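Local coordinates for malonyl-CoA-[acyl-carrier-protein] transacylase (PDB 3TQE), which probably catalyses transfer of the malonyl group from coenzyme A to holo-acyl-carrier protein, a loading step of bacterial fatty acid synthesis, at residues A[8-13]-A[87-92]; A[30-35]-A[78-83]; A[71-76]-A[279-284]. All coordinates share one frame; numbering follows the deposited sequence.

Contact 1: A[8-13]-A[87-92]; sequences FAFVFP and PKPQVM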
loop_
_atom_site.group_PDB
_atom_site.type_symbol
_atom_site.label_atom_id
_atom_site.label_comp_id
_atom_site.label_asym_id
_atom_site.label_seq_id
_atom_site.Cartn_x
_atom_site.Cartn_y
_atom_site.Cartn_z
ATOM N N PHE A 8 18.879 3.524 1.160
ATOM C CA PHE A 8 17.559 3.877 0.669
ATOM C C PHE A 8 16.576 2.785 0.930
ATOM O O PHE A 8 16.944 1.626 1.122
ATOM C CB PHE A 8 17.600 4.233 -0.828
ATOM C CG PHE A 8 17.939 3.078 -1.737
ATOM C CD1 PHE A 8 16.963 2.461 -2.487
ATOM C CD2 PHE A 8 19.235 2.584 -1.829
ATOM C CE1 PHE A 8 17.267 1.387 -3.337
ATOM C CE2 PHE A 8 19.551 1.518 -2.682
ATOM C CZ PHE A 8 18.562 0.909 -3.425
ATOM N N ALA A 9 15.318 3.200 0.908
ATOM C CA ALA A 9 14.208 2.312 1.098
ATOM C C ALA A 9 13.325 2.374 -0.127
ATOM O O ALA A 9 13.237 3.414 -0.770
ATOM C CB ALA A 9 13.415 2.775 2.305
ATOM N N PHE A 10 12.714 1.248 -0.462
ATOM C CA PHE A 10 11.630 1.240 -1.411
ATOM C C PHE A 10 10.316 1.210 -0.674
ATOM O O PHE A 10 10.123 0.436 0.257
ATOM C CB PHE A 10 11.689 -0.006 -2.301
ATOM C CG PHE A 10 12.431 0.184 -3.562
ATOM C CD1 PHE A 10 13.503 1.039 -3.659
ATOM C CD2 PHE A 10 12.021 -0.471 -4.663
ATOM C CE1 PHE A 10 14.144 1.211 -4.854
ATOM C CE2 PHE A 10 12.694 -0.300 -5.867
ATOM C CZ PHE A 10 13.750 0.527 -5.938
ATOM N N VAL A 11 9.414 2.071 -1.098
ATOM C CA VAL A 11 8.071 2.106 -0.587
ATOM C C VAL A 11 7.086 1.848 -1.697
ATOM O O VAL A 11 7.185 2.410 -2.781
ATOM C CB VAL A 11 7.745 3.404 0.196
ATOM C CG1 VAL A 11 8.627 3.460 1.445
ATOM C CG2 VAL A 11 7.893 4.688 -0.641
ATOM N N PHE A 12 6.153 0.943 -1.439
ATOM C CA PHE A 12 5.264 0.439 -2.460
ATOM C C PHE A 12 3.859 0.918 -2.214
ATOM O O PHE A 12 3.284 0.635 -1.168
ATOM C CB PHE A 12 5.268 -1.086 -2.444
ATOM C CG PHE A 12 6.585 -1.685 -2.817
ATOM C CD1 PHE A 12 6.856 -2.050 -4.114
ATOM C CD2 PHE A 12 7.569 -1.845 -1.876
ATOM C CE1 PHE A 12 8.057 -2.627 -4.460
ATOM C CE2 PHE A 12 8.763 -2.408 -2.221
ATOM C CZ PHE A 12 8.994 -2.822 -3.506
ATOM N N PRO A 13 3.295 1.632 -3.171
ATOM C CA PRO A 13 1.969 2.119 -2.982
ATOM C C PRO A 13 0.876 1.089 -3.140
ATOM O O PRO A 13 1.051 0.054 -3.761
ATOM C CB PRO A 13 1.828 3.170 -4.052
ATOM C CG PRO A 13 2.742 2.884 -5.007
ATOM C CD PRO A 13 3.893 2.172 -4.384
ATOM N N PRO A 87 20.413 -1.167 -7.560
ATOM C CA PRO A 87 20.803 -2.053 -6.485
ATOM C C PRO A 87 19.638 -2.348 -5.557
ATOM O O PRO A 87 18.585 -1.719 -5.653
ATOM C CB PRO A 87 21.879 -1.242 -5.793
ATOM C CG PRO A 87 21.468 0.118 -5.933
ATOM C CD PRO A 87 20.881 0.203 -7.324
ATOM N N LYS A 88 19.851 -3.271 -4.637
ATOM C CA LYS A 88 18.792 -3.634 -3.706
ATOM C C LYS A 88 18.653 -2.544 -2.670
ATOM O O LYS A 88 19.633 -2.024 -2.157
ATOM C CB LYS A 88 19.086 -4.949 -2.982
ATOM C CG LYS A 88 19.247 -6.120 -3.870
ATOM C CD LYS A 88 17.941 -6.557 -4.462
ATOM C CE LYS A 88 18.138 -7.904 -5.145
ATOM N NZ LYS A 88 16.937 -8.402 -5.831
ATOM N N PRO A 89 17.412 -2.224 -2.294
ATOM C CA PRO A 89 17.239 -1.305 -1.195
ATOM C C PRO A 89 17.658 -1.962 0.112
ATOM O O PRO A 89 17.739 -3.176 0.215
ATOM C CB PRO A 89 15.733 -1.068 -1.171
ATOM C CG PRO A 89 15.191 -2.217 -1.778
ATOM C CD PRO A 89 16.130 -2.697 -2.827
ATOM N N GLN A 90 17.865 -1.136 1.112
ATOM C CA GLN A 90 18.188 -1.622 2.438
ATOM C C GLN A 90 16.980 -2.130 3.173
ATOM O O GLN A 90 17.095 -2.988 4.032
ATOM C CB GLN A 90 18.844 -0.518 3.239
ATOM C CG GLN A 90 20.308 -0.389 2.889
ATOM C CD GLN A 90 20.579 -0.087 1.439
ATOM O OE1 GLN A 90 20.295 1.002 0.979
ATOM N NE2 GLN A 90 21.123 -1.054 0.714
ATOM N N VAL A 91 15.817 -1.582 2.836
ATOM C CA VAL A 91 14.576 -1.972 3.468
ATOM C C VAL A 91 13.440 -1.650 2.524
ATOM O O VAL A 91 13.564 -0.793 1.636
ATOM C CB VAL A 91 14.442 -1.253 4.842
ATOM C CG1 VAL A 91 14.331 0.231 4.644
ATOM C CG2 VAL A 91 13.324 -1.814 5.703
HETATM N N MSE A 92 12.339 -2.342 2.719
HETATM C CA MSE A 92 11.127 -2.123 1.948
HETATM C C MSE A 92 9.940 -1.994 2.865
HETATM O O MSE A 92 9.912 -2.591 3.927
HETATM C CB MSE A 92 10.893 -3.311 1.019
HETATM C CG MSE A 92 11.944 -3.485 -0.056
HETATM SE SE MSE A 92 11.525 -5.072 -1.091
HETATM C CE MSE A 92 12.966 -5.051 -2.354
#
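Both backbone polar atoms of Phe8 are held by Gln90. Phe8 N donates to Gln90 OE1 at 2.9 Å with 157° at the hydrogen, approaching in the plane of the amide carbonyl, while Gln90 N donates to Phe8 O over 2.9 Å. The side-chain arm of this pair depends on a folded glutamine: CG lies beside its own backbone N (chi1 -80°) and the chain bends again at chi2, which brings OE1 back to the neighbouring backbone. Two residues on from Phe8, Phe10 N donates to Val91 O at 3.0 Å. Phe10 and Met92 form a parallel bridge, the evidence that 8-13 and 87-92 enter adjacent strands, 9-12 and 91-94, of the four-stranded parallel sheet in this acyl transferase domain; 91-94 is an outermost strand, and 275-278 flanks 9-12 on its other side.

Ahead of the bridge the Phe8 ring lies against the loop Pro87-Pro89. Pro89 CA sits over one ring face, 3.7 Å from the centroid and 27° off the normal, a CH-pi contact, with Pro89 CB packed on Phe8 CE1. Pro87 O instead comes to the ring edge, near its plane, and Trp81 NE1 is a further partner of that oxygen. Pro89 also reaches Phe10, its CB lying 3.9 Å from Phe10 CD1.

On the sheet face carrying Ala9 and Val91, Ala9 CB packs on Val91 CG1 at 3.6 Å. Phe10 and Met92 share the other face, where Met92, a selenomethionine, has its CG 4.1 Å from Phe10 CB. Met92 CB meets the edge of the Phe12 ring, and the selenium makes an oblique Met-aromatic contact with that ring, 5.1 Å from its centroid; Ala101 and Cys105 of helix 97-105 also touch Phe12.

Contact 2: A[30-35]-A[78-83]; sequences QPIVLE and FRCWEA. With EDO (1,2-ethanediol), chain D.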
loop_
_atom_site.group_PDB
_atom_site.type_symbol
_atom_site.label_atom_id
_atom_site.label_comp_id
_atom_site.label_asym_id
_atom_site.label_seq_id
_atom_site.Cartn_x
_atom_site.Cartn_y
_atom_site.Cartn_z
ATOM N N GLN A 30 10.099 -0.127 -21.745
ATOM C CA GLN A 30 10.683 -1.310 -21.132
ATOM C C GLN A 30 9.802 -2.535 -21.326
ATOM O O GLN A 30 8.754 -2.649 -20.699
ATOM C CB GLN A 30 10.841 -1.045 -19.645
ATOM C CG GLN A 30 11.759 0.074 -19.301
ATOM C CD GLN A 30 13.173 -0.137 -19.810
ATOM O OE1 GLN A 30 13.631 -1.272 -19.981
ATOM N NE2 GLN A 30 13.900 0.973 -20.024
ATOM N N PRO A 31 10.247 -3.483 -22.158
ATOM C CA PRO A 31 9.547 -4.716 -22.414
ATOM C C PRO A 31 9.188 -5.495 -21.159
ATOM O O PRO A 31 8.190 -6.186 -21.147
ATOM C CB PRO A 31 10.534 -5.497 -23.269
ATOM C CG PRO A 31 11.265 -4.439 -24.004
ATOM C CD PRO A 31 11.390 -3.317 -23.074
ATOM N N ILE A 32 9.952 -5.330 -20.090
ATOM C CA ILE A 32 9.646 -6.084 -18.880
ATOM C C ILE A 32 8.272 -5.689 -18.299
ATOM O O ILE A 32 7.650 -6.485 -17.607
ATOM C CB ILE A 32 10.781 -5.998 -17.821
ATOM C CG1 ILE A 32 10.657 -7.122 -16.780
ATOM C CG2 ILE A 32 10.783 -4.646 -17.116
ATOM C CD1 ILE A 32 10.602 -8.540 -17.336
ATOM N N VAL A 33 7.798 -4.487 -18.562
ATOM C CA VAL A 33 6.490 -4.066 -18.064
ATOM C C VAL A 33 5.412 -4.918 -18.672
ATOM O O VAL A 33 4.614 -5.502 -17.964
ATOM C CB VAL A 33 6.216 -2.589 -18.316
ATOM C CG1 VAL A 33 4.814 -2.222 -17.922
ATOM C CG2 VAL A 33 7.240 -1.747 -17.563
ATOM N N LEU A 34 5.399 -5.031 -19.975
ATOM C CA LEU A 34 4.353 -5.826 -20.603
ATOM C C LEU A 34 4.512 -7.282 -20.235
ATOM O O LEU A 34 3.509 -7.979 -20.048
ATOM C CB LEU A 34 4.324 -5.606 -22.106
ATOM C CG LEU A 34 3.758 -4.249 -22.537
ATOM C CD1 LEU A 34 3.953 -4.080 -24.029
ATOM C CD2 LEU A 34 2.311 -4.065 -22.178
ATOM N N GLU A 35 5.739 -7.764 -20.133
ATOM C CA GLU A 35 5.958 -9.151 -19.725
ATOM C C GLU A 35 5.387 -9.407 -18.333
ATOM O O GLU A 35 4.790 -10.445 -18.070
ATOM C CB GLU A 35 7.427 -9.510 -19.777
ATOM C CG GLU A 35 7.730 -10.965 -19.440
ATOM C CD GLU A 35 7.490 -11.927 -20.598
ATOM O OE1 GLU A 35 6.517 -11.735 -21.369
ATOM O OE2 GLU A 35 8.270 -12.905 -20.725
ATOM N N PHE A 78 9.585 -2.280 -10.014
ATOM C CA PHE A 78 10.747 -2.883 -9.401
ATOM C C PHE A 78 11.611 -3.610 -10.384
ATOM O O PHE A 78 12.836 -3.531 -10.341
ATOM C CB PHE A 78 10.298 -3.834 -8.316
ATOM C CG PHE A 78 11.418 -4.498 -7.611
ATOM C CD1 PHE A 78 12.091 -3.837 -6.622
ATOM C CD2 PHE A 78 11.823 -5.766 -7.963
ATOM C CE1 PHE A 78 13.144 -4.442 -5.978
ATOM C CE2 PHE A 78 12.877 -6.369 -7.302
ATOM C CZ PHE A 78 13.518 -5.698 -6.345
ATOM N N ARG A 79 10.984 -4.325 -11.298
ATOM C CA ARG A 79 11.738 -5.067 -12.279
ATOM C C ARG A 79 12.469 -4.149 -13.244
ATOM O O ARG A 79 13.546 -4.489 -13.713
ATOM C CB ARG A 79 10.810 -5.973 -13.032
ATOM C CG ARG A 79 10.340 -7.138 -12.193
ATOM C CD ARG A 79 9.371 -8.006 -12.892
ATOM N NE ARG A 79 9.091 -9.178 -12.098
ATOM C CZ ARG A 79 8.292 -10.157 -12.496
ATOM N NH1 ARG A 79 7.678 -10.088 -13.678
ATOM N NH2 ARG A 79 8.133 -11.228 -11.728
ATOM N N CYS A 80 11.881 -3.015 -13.543
ATOM C CA CYS A 80 12.561 -2.014 -14.373
ATOM C C CYS A 80 13.762 -1.416 -13.631
ATOM O O CYS A 80 14.807 -1.230 -14.205
ATOM C CB CYS A 80 11.617 -0.900 -14.759
ATOM S SG CYS A 80 10.392 -1.391 -15.963
ATOM N N TRP A 81 13.606 -1.111 -12.359
ATOM C CA TRP A 81 14.717 -0.673 -11.526
ATOM C C TRP A 81 15.854 -1.656 -11.615
ATOM O O TRP A 81 16.996 -1.258 -11.853
ATOM C CB TRP A 81 14.253 -0.553 -10.081
ATOM C CG TRP A 81 15.315 -0.304 -9.086
ATOM C CD1 TRP A 81 15.961 -1.217 -8.374
ATOM C CD2 TRP A 81 15.832 0.957 -8.692
ATOM N NE1 TRP A 81 16.854 -0.627 -7.535
ATOM C CE2 TRP A 81 16.790 0.717 -7.703
ATOM C CE3 TRP A 81 15.516 2.262 -9.008
ATOM C CZ2 TRP A 81 17.461 1.724 -7.075
ATOM C CZ3 TRP A 81 16.190 3.260 -8.375
ATOM C CH2 TRP A 81 17.130 2.987 -7.408
ATOM N N GLU A 82 15.576 -2.939 -11.426
ATOM C CA GLU A 82 16.638 -3.921 -11.472
ATOM C C GLU A 82 17.244 -4.036 -12.868
ATOM O O GLU A 82 18.462 -4.117 -12.998
ATOM C CB GLU A 82 16.148 -5.258 -10.949
ATOM C CG GLU A 82 15.837 -5.172 -9.463
ATOM C CD GLU A 82 16.022 -6.466 -8.742
ATOM O OE1 GLU A 82 15.485 -7.472 -9.238
ATOM O OE2 GLU A 82 16.706 -6.467 -7.677
ATOM N N ALA A 83 16.406 -3.967 -13.894
ATOM C CA ALA A 83 16.859 -4.084 -15.286
ATOM C C ALA A 83 17.765 -2.962 -15.691
ATOM O O ALA A 83 18.652 -3.149 -16.542
ATOM C CB ALA A 83 15.668 -4.157 -16.229
HETATM C C1 EDO D . 10.136 -9.516 -8.460
HETATM O O1 EDO D . 10.647 -9.327 -9.764
HETATM C C2 EDO D . 10.064 -11.008 -8.174
HETATM O O2 EDO D . 9.355 -11.701 -9.220
#
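Gln30, just before helix 31-44, opens the contact by laying its CB 3.7 Å from Cys80 SG, with CG slightly farther from the same sulfur. The polar end of this side chain turns to another element, since NE2 is hydrogen-bonded to Thr304 OG1. At Ile32 the helix makes its main approach, the CA atoms of Ile32 and Cys80 being 6.7 Å apart. In the conformer described, the two branches of Ile32 divide the work. CG2, between its backbone N and carbonyl carbon, touches Cys80 SG at 3.5 Å, whereas CG1, anti to the backbone N (chi1 -162°), packs on Arg79 CB at 3.9 Å; the isoleucine and arginine side chains cross at about a right angle. Val33 adds a third neighbour, CG2, 3.6 Å from Cys80 SG, so the buried sulfur is touched by aliphatic carbons from three residues, Gln30, Ile32 and Val33.

Arg79 leaves the apolar patch with its chain extended from CG to NE. Its guanidinium grips a 1,2-ethanediol, probably from the crystallisation liquor, by two nearly straight bonds: NE to O1 at 2.8 Å (167° at the hydrogen) and NH2 to O2 at 2.8 Å. NH1 is bonded to Thr36 and Gln39 of the helix that carries Ile32, a polar link beside the apolar one.

The axes of helix segments 31-35 and 78-83 approach to 9.3 Å with their directions 146° apart. This is the geometry of an inclined, roughly antiparallel helix pair, here within the helical portion of the acyl transferase domain and away from its annotated sites.

Contact 3: A[71-76]-A[279-284]; sequences LTADVA and CGPDNK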
loop_
_atom_site.group_PDB
_atom_site.type_symbol
_atom_site.label_atom_id
_atom_site.label_comp_id
_atom_site.label_asym_id
_atom_site.label_seq_id
_atom_site.Cartn_x
_atom_site.Cartn_y
_atom_site.Cartn_z
ATOM N N LEU A 71 -0.503 -4.291 -7.606
ATOM C CA LEU A 71 0.592 -5.204 -7.318
ATOM C C LEU A 71 1.460 -5.364 -8.558
ATOM O O LEU A 71 2.695 -5.319 -8.504
ATOM C CB LEU A 71 0.067 -6.560 -6.862
ATOM C CG LEU A 71 1.111 -7.646 -6.738
ATOM C CD1 LEU A 71 2.042 -7.295 -5.608
ATOM C CD2 LEU A 71 0.463 -9.013 -6.564
ATOM N N THR A 72 0.815 -5.531 -9.696
ATOM C CA THR A 72 1.518 -5.754 -10.959
ATOM C C THR A 72 2.311 -4.512 -11.351
ATOM O O THR A 72 3.453 -4.620 -11.758
ATOM C CB THR A 72 0.525 -6.189 -12.037
ATOM O OG1 THR A 72 -0.122 -7.381 -11.613
ATOM C CG2 THR A 72 1.234 -6.460 -13.359
ATOM N N ALA A 73 1.708 -3.350 -11.207
ATOM C CA ALA A 73 2.390 -2.095 -11.531
ATOM C C ALA A 73 3.619 -1.910 -10.646
ATOM O O ALA A 73 4.693 -1.563 -11.122
ATOM C CB ALA A 73 1.457 -0.924 -11.375
ATOM N N ASP A 74 3.456 -2.171 -9.353
ATOM C CA ASP A 74 4.556 -1.977 -8.423
ATOM C C ASP A 74 5.689 -2.950 -8.764
ATOM O O ASP A 74 6.856 -2.575 -8.759
ATOM C CB ASP A 74 4.084 -2.268 -7.012
ATOM C CG ASP A 74 3.175 -1.192 -6.397
ATOM O OD1 ASP A 74 2.811 -0.189 -7.032
ATOM O OD2 ASP A 74 2.813 -1.406 -5.201
ATOM N N VAL A 75 5.361 -4.211 -9.013
ATOM C CA VAL A 75 6.370 -5.194 -9.334
ATOM C C VAL A 75 7.027 -4.880 -10.677
ATOM O O VAL A 75 8.223 -5.028 -10.840
ATOM C CB VAL A 75 5.769 -6.582 -9.332
ATOM C CG1 VAL A 75 6.716 -7.580 -9.941
ATOM C CG2 VAL A 75 5.397 -6.957 -7.907
ATOM N N ALA A 76 6.247 -4.427 -11.642
ATOM C CA ALA A 76 6.818 -4.030 -12.938
ATOM C C ALA A 76 7.869 -2.962 -12.757
ATOM O O ALA A 76 8.927 -3.011 -13.398
ATOM C CB ALA A 76 5.721 -3.573 -13.879
ATOM N N CYS A 279 8.022 2.878 -5.424
ATOM C CA CYS A 279 8.050 1.811 -6.400
ATOM C C CYS A 279 6.639 1.461 -6.804
ATOM O O CYS A 279 6.089 0.450 -6.423
ATOM C CB CYS A 279 8.802 0.619 -5.849
ATOM S SG CYS A 279 9.259 -0.579 -7.095
ATOM N N GLY A 280 6.058 2.334 -7.593
ATOM C CA GLY A 280 4.688 2.180 -8.057
ATOM C C GLY A 280 4.251 3.436 -8.752
ATOM O O GLY A 280 5.004 4.414 -8.866
ATOM N N PRO A 281 3.018 3.444 -9.232
ATOM C CA PRO A 281 2.449 4.612 -9.866
ATOM C C PRO A 281 2.064 5.671 -8.837
ATOM O O PRO A 281 1.882 5.369 -7.648
ATOM C CB PRO A 281 1.217 4.049 -10.518
ATOM C CG PRO A 281 0.792 2.929 -9.591
ATOM C CD PRO A 281 2.055 2.358 -9.064
ATOM N N ASP A 282 1.932 6.907 -9.302
ATOM C CA ASP A 282 1.476 8.040 -8.516
ATOM C C ASP A 282 2.539 8.433 -7.487
ATOM O O ASP A 282 3.576 7.804 -7.394
ATOM C CB ASP A 282 0.095 7.778 -7.904
ATOM C CG ASP A 282 -0.749 9.032 -7.746
ATOM O OD1 ASP A 282 -0.212 10.173 -7.858
ATOM O OD2 ASP A 282 -1.954 8.845 -7.473
ATOM N N ASN A 283 2.276 9.493 -6.758
ATOM C CA ASN A 283 3.210 10.026 -5.787
ATOM C C ASN A 283 2.565 10.193 -4.417
ATOM O O ASN A 283 2.939 11.076 -3.639
ATOM C CB ASN A 283 3.819 11.319 -6.305
ATOM C CG ASN A 283 2.807 12.410 -6.493
ATOM O OD1 ASN A 283 1.639 12.253 -6.209
ATOM N ND2 ASN A 283 3.281 13.566 -6.986
ATOM N N LYS A 284 1.613 9.304 -4.107
ATOM C CA LYS A 284 0.881 9.408 -2.866
ATOM C C LYS A 284 1.791 9.190 -1.671
ATOM O O LYS A 284 1.676 9.882 -0.665
ATOM C CB LYS A 284 -0.280 8.420 -2.861
ATOM C CG LYS A 284 -1.310 8.680 -3.935
ATOM C CD LYS A 284 -2.138 9.864 -3.599
ATOM C CE LYS A 284 -3.381 9.951 -4.481
ATOM N NZ LYS A 284 -3.042 10.607 -5.771
#
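Close contacts of the Asp74 carboxylate with Cys279 O, Gly280 CA and the ring of Pro281 dominate this meeting of helix 63-83 with the loop that follows strand 275-278. Asp74 OD1 stands 3.2 Å from Gly280 CA and 3.3 Å from Pro281 CD, so one carboxylate oxygen rests against carbons of two successive residues. A chi1 of -74° sets Asp74 CG beside the backbone N and anti to the carbonyl carbon, where it lies 3.3 Å from Cys279 O; the aspartate and proline side chains cross at about a right angle. The absence of a side chain on Gly280 fits this closeness: a beta carbon built there would clash with OD1. Accordingly the CA atoms of Asp74 and Gly280 come within 4.2 Å.

The second group consists of further contacts between Cys279 and Asp74. Cys279 O also faces Asp74 CA, a CA-H...O contact of 3.5 Å bent to 123° at the hydrogen. Asp74 OD1 and Cys279 O, both acceptors, lie close without bonding. In the other direction, Cys279 SG lies 3.5 Å from Asp74 O.

Apolar packing is slight by comparison: Ala73 CB meets Pro281 CD at 4.1 Å, and Met22 touches both of these residues. Within 279-284, just before helix 284-292, Asp282 OD1 accepts Asn283 N and OD2 forms a salt bridge with Lys284 NZ.

Pro13 and Ala101 also adjoin Asp74, whose side chain is about 10 Å from that of Ser96, a predicted active-site residue. The Ser96 region fits a nucleophile elbow, GxSxG, as in acyl transferases of this family; the loop leaving strand 275-278 meets Asp74, whose side chain borders that elbow, which follows strand 91-94.

Overall arrangement
From the N terminus, strand 9-12 comes first, and contact 1 closes a loop of 73 intervening, largely helical residues when the chain returns at 87-92. Contact 2 is nested within that loop, joining helix 31-44 to helix 63-83. Contact 3 crosses both: 71-76 lies inside their loops, whereas 279-284 arrives some 200 residues later. Helix 63-83 serves contacts 2 and 3 and leads on to strand 91-94 of contact 1. Contacts 1 and 2 meet through Lys88 with Glu82 and Phe10 with Trp81; contacts 1 and 3 meet where Val11 O lies 2.8 Å from Cys279 N, a probable hydrogen bond. Together they tie the parallel sheet to its helical cover.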